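Local coordinates for protein endoglucanase (Ruminococcus champanellensis, PDB 6WQP) that probably hydrolyses beta-1,4-glucosidic linkages in cellulose, as a glycoside hydrolase family 5 enzyme built on a TIM barrel, at residues A[78-83]-A[114-119]. Numbering follows the deposited sequence.
Sequences VSWIDH and CILNIH. With NA (sodium ion), chain F.
At the C-terminal end of the eight-stranded parallel barrel, the loop that follows strand 73-76 is pinned to the end of the neighbouring strand 113-117, chiefly through Val78, Trp80 and Asn117. Asn117 is gripped at both its backbone and its side chain. Its carbonyl O takes the indole N-H of Trp80 (NE1 to O 2.9 Å), a nearly straight bond lying in the ring plane and directed at a lone pair. Its side-chain OD1 accepts the backbone N-H of Val78 (N to OD1 3.0 Å), the donor tilted 27° from the carbonyl plane. With CG between backbone N and carbonyl carbon (chi1 76°), the amide also donates an N-H from ND2 to His119 ND1 (3.2 Å), in the imidazole plane. Apolar contacts fill in around these bonds: Ile118 CG2 lies 3.6 Å from Trp80 CD1, and Val78 CG2 meets Leu116 CD1 at 3.5 Å, while Val78 CG1 lies over the rim of one indole face, within the loop itself. Outside the pair, Trp96 meets the Trp80 ring at about a right angle, and Ile146 of helix 129-149 touches both Trp80 and Leu116. Replacing Trp80 with a leucine would probably leave the buried Asn117 carbonyl without its indole donor and open a gap beside Val78 and Ile118. Asn117 thus ties loop to strand through two acceptors, while its ND2 probably restrains the imidazole's rotation.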
loop_
_atom_site.group_PDB
_atom_site.type_symbol
_atom_site.label_atom_id
_atom_site.label_comp_id
_atom_site.label_asym_id
_atom_site.label_seq_id
_atom_site.Cartn_x
_atom_site.Cartn_y
_atom_site.Cartn_z
ATOM N N VAL A 78 3.460 -5.673 4.325
ATOM C CA VAL A 78 4.326 -6.587 5.062
ATOM C C VAL A 78 5.490 -5.807 5.635
ATOM O O VAL A 78 6.256 -5.189 4.885
ATOM C CB VAL A 78 4.835 -7.737 4.181
ATOM C CG1 VAL A 78 5.839 -8.591 4.967
ATOM C CG2 VAL A 78 3.709 -8.590 3.686
ATOM N N SER A 79 5.651 -5.868 6.952
ATOM C CA SER A 79 6.839 -5.349 7.610
ATOM C C SER A 79 7.830 -6.491 7.798
ATOM O O SER A 79 7.500 -7.507 8.414
ATOM C CB SER A 79 6.491 -4.683 8.936
ATOM O OG SER A 79 5.700 -3.524 8.705
ATOM N N TRP A 80 9.025 -6.332 7.237
ATOM C CA TRP A 80 10.045 -7.371 7.242
ATOM C C TRP A 80 11.112 -7.160 8.315
ATOM O O TRP A 80 11.855 -8.096 8.611
ATOM C CB TRP A 80 10.726 -7.450 5.864
ATOM C CG TRP A 80 9.751 -7.671 4.733
ATOM C CD1 TRP A 80 9.010 -6.723 4.090
ATOM C CD2 TRP A 80 9.426 -8.922 4.116
ATOM N NE1 TRP A 80 8.230 -7.307 3.126
ATOM C CE2 TRP A 80 8.471 -8.655 3.115
ATOM C CE3 TRP A 80 9.839 -10.241 4.317
ATOM C CZ2 TRP A 80 7.922 -9.652 2.320
ATOM C CZ3 TRP A 80 9.303 -11.232 3.517
ATOM C CH2 TRP A 80 8.346 -10.936 2.534
ATOM N N ILE A 81 11.175 -5.972 8.926
ATOM C CA ILE A 81 12.325 -5.608 9.751
ATOM C C ILE A 81 12.532 -6.598 10.897
ATOM O O ILE A 81 13.662 -6.999 11.188
ATOM C CB ILE A 81 12.171 -4.171 10.275
ATOM C CG1 ILE A 81 13.339 -3.825 11.199
ATOM C CG2 ILE A 81 10.842 -4.002 11.008
ATOM C CD1 ILE A 81 13.443 -2.353 11.505
ATOM N N ASP A 82 11.450 -6.986 11.584
ATOM C CA ASP A 82 11.591 -7.886 12.731
ATOM C C ASP A 82 11.921 -9.314 12.321
ATOM O O ASP A 82 12.184 -10.148 13.203
ATOM C CB ASP A 82 10.310 -7.871 13.573
ATOM C CG ASP A 82 10.029 -6.513 14.188
ATOM O OD1 ASP A 82 10.973 -5.852 14.656
ATOM O OD2 ASP A 82 8.846 -6.111 14.201
ATOM N N HIS A 83 11.943 -9.597 11.020
ATOM C CA HIS A 83 12.205 -10.920 10.454
ATOM C C HIS A 83 13.445 -10.930 9.568
ATOM O O HIS A 83 13.683 -11.912 8.843
ATOM C CB HIS A 83 10.974 -11.376 9.662
ATOM C CG HIS A 83 9.684 -11.108 10.373
ATOM N ND1 HIS A 83 9.204 -11.928 11.371
ATOM C CD2 HIS A 83 8.781 -10.111 10.241
ATOM C CE1 HIS A 83 8.055 -11.455 11.816
ATOM N NE2 HIS A 83 7.777 -10.351 11.149
ATOM N N CYS A 114 -3.009 -9.040 -6.320
ATOM C CA CYS A 114 -2.352 -8.934 -5.019
ATOM C C CYS A 114 -1.164 -7.994 -5.137
ATOM O O CYS A 114 -0.389 -8.083 -6.094
ATOM C CB CYS A 114 -1.907 -10.304 -4.520
ATOM S SG CYS A 114 -1.132 -10.327 -2.913
ATOM N N ILE A 115 -1.036 -7.085 -4.165
ATOM C CA ILE A 115 0.099 -6.175 -4.067
ATOM C C ILE A 115 0.872 -6.518 -2.794
ATOM O O ILE A 115 0.320 -6.464 -1.688
ATOM C CB ILE A 115 -0.338 -4.706 -4.048
ATOM C CG1 ILE A 115 -1.109 -4.347 -5.320
ATOM C CG2 ILE A 115 0.894 -3.802 -3.852
ATOM C CD1 ILE A 115 -2.020 -3.143 -5.147
ATOM N N LEU A 116 2.155 -6.832 -2.954
ATOM C CA LEU A 116 3.045 -7.208 -1.859
ATOM C C LEU A 116 4.133 -6.154 -1.749
ATOM O O LEU A 116 4.764 -5.822 -2.747
ATOM C CB LEU A 116 3.668 -8.568 -2.111
ATOM C CG LEU A 116 4.700 -9.072 -1.095
ATOM C CD1 LEU A 116 4.003 -9.308 0.226
ATOM C CD2 LEU A 116 5.383 -10.317 -1.626
ATOM N N ASN A 117 4.352 -5.634 -0.538
ATOM C CA ASN A 117 5.352 -4.583 -0.394
ATOM C C ASN A 117 6.357 -4.846 0.719
ATOM O O ASN A 117 6.382 -5.934 1.288
ATOM C CB ASN A 117 4.681 -3.226 -0.136
ATOM C CG ASN A 117 4.156 -3.059 1.300
ATOM O OD1 ASN A 117 4.453 -3.849 2.210
ATOM N ND2 ASN A 117 3.380 -2.006 1.507
ATOM N N ILE A 118 7.202 -3.857 1.020
ATOM C CA ILE A 118 7.814 -3.709 2.340
ATOM C C ILE A 118 7.145 -2.503 2.981
ATOM O O ILE A 118 6.804 -1.541 2.279
ATOM C CB ILE A 118 9.349 -3.549 2.298
ATOM C CG1 ILE A 118 9.774 -2.140 1.884
ATOM C CG2 ILE A 118 9.962 -4.596 1.376
ATOM C CD1 ILE A 118 11.265 -2.036 1.607
ATOM N N HIS A 119 6.926 -2.551 4.301
ATOM C CA HIS A 119 6.031 -1.593 4.940
ATOM C C HIS A 119 6.790 -0.814 5.998
ATOM O O HIS A 119 7.460 0.177 5.669
ATOM C CB HIS A 119 4.776 -2.311 5.462
ATOM C CG HIS A 119 3.568 -1.426 5.565
ATOM N ND1 HIS A 119 2.838 -1.020 4.469
ATOM C CD2 HIS A 119 2.963 -0.871 6.641
ATOM C CE1 HIS A 119 1.833 -0.260 4.863
ATOM N NE2 HIS A 119 1.890 -0.147 6.177
HETATM NA NA NA F . 15.852 -7.350 12.284
HETATM O O HOH W 1 14.866 -9.231 13.759
HETATM O O HOH W 2 18.327 -7.846 12.924
HETATM O O HOH W 3 15.632 -6.214 14.226
HETATM O O HOH W 4 16.803 -5.805 10.941
#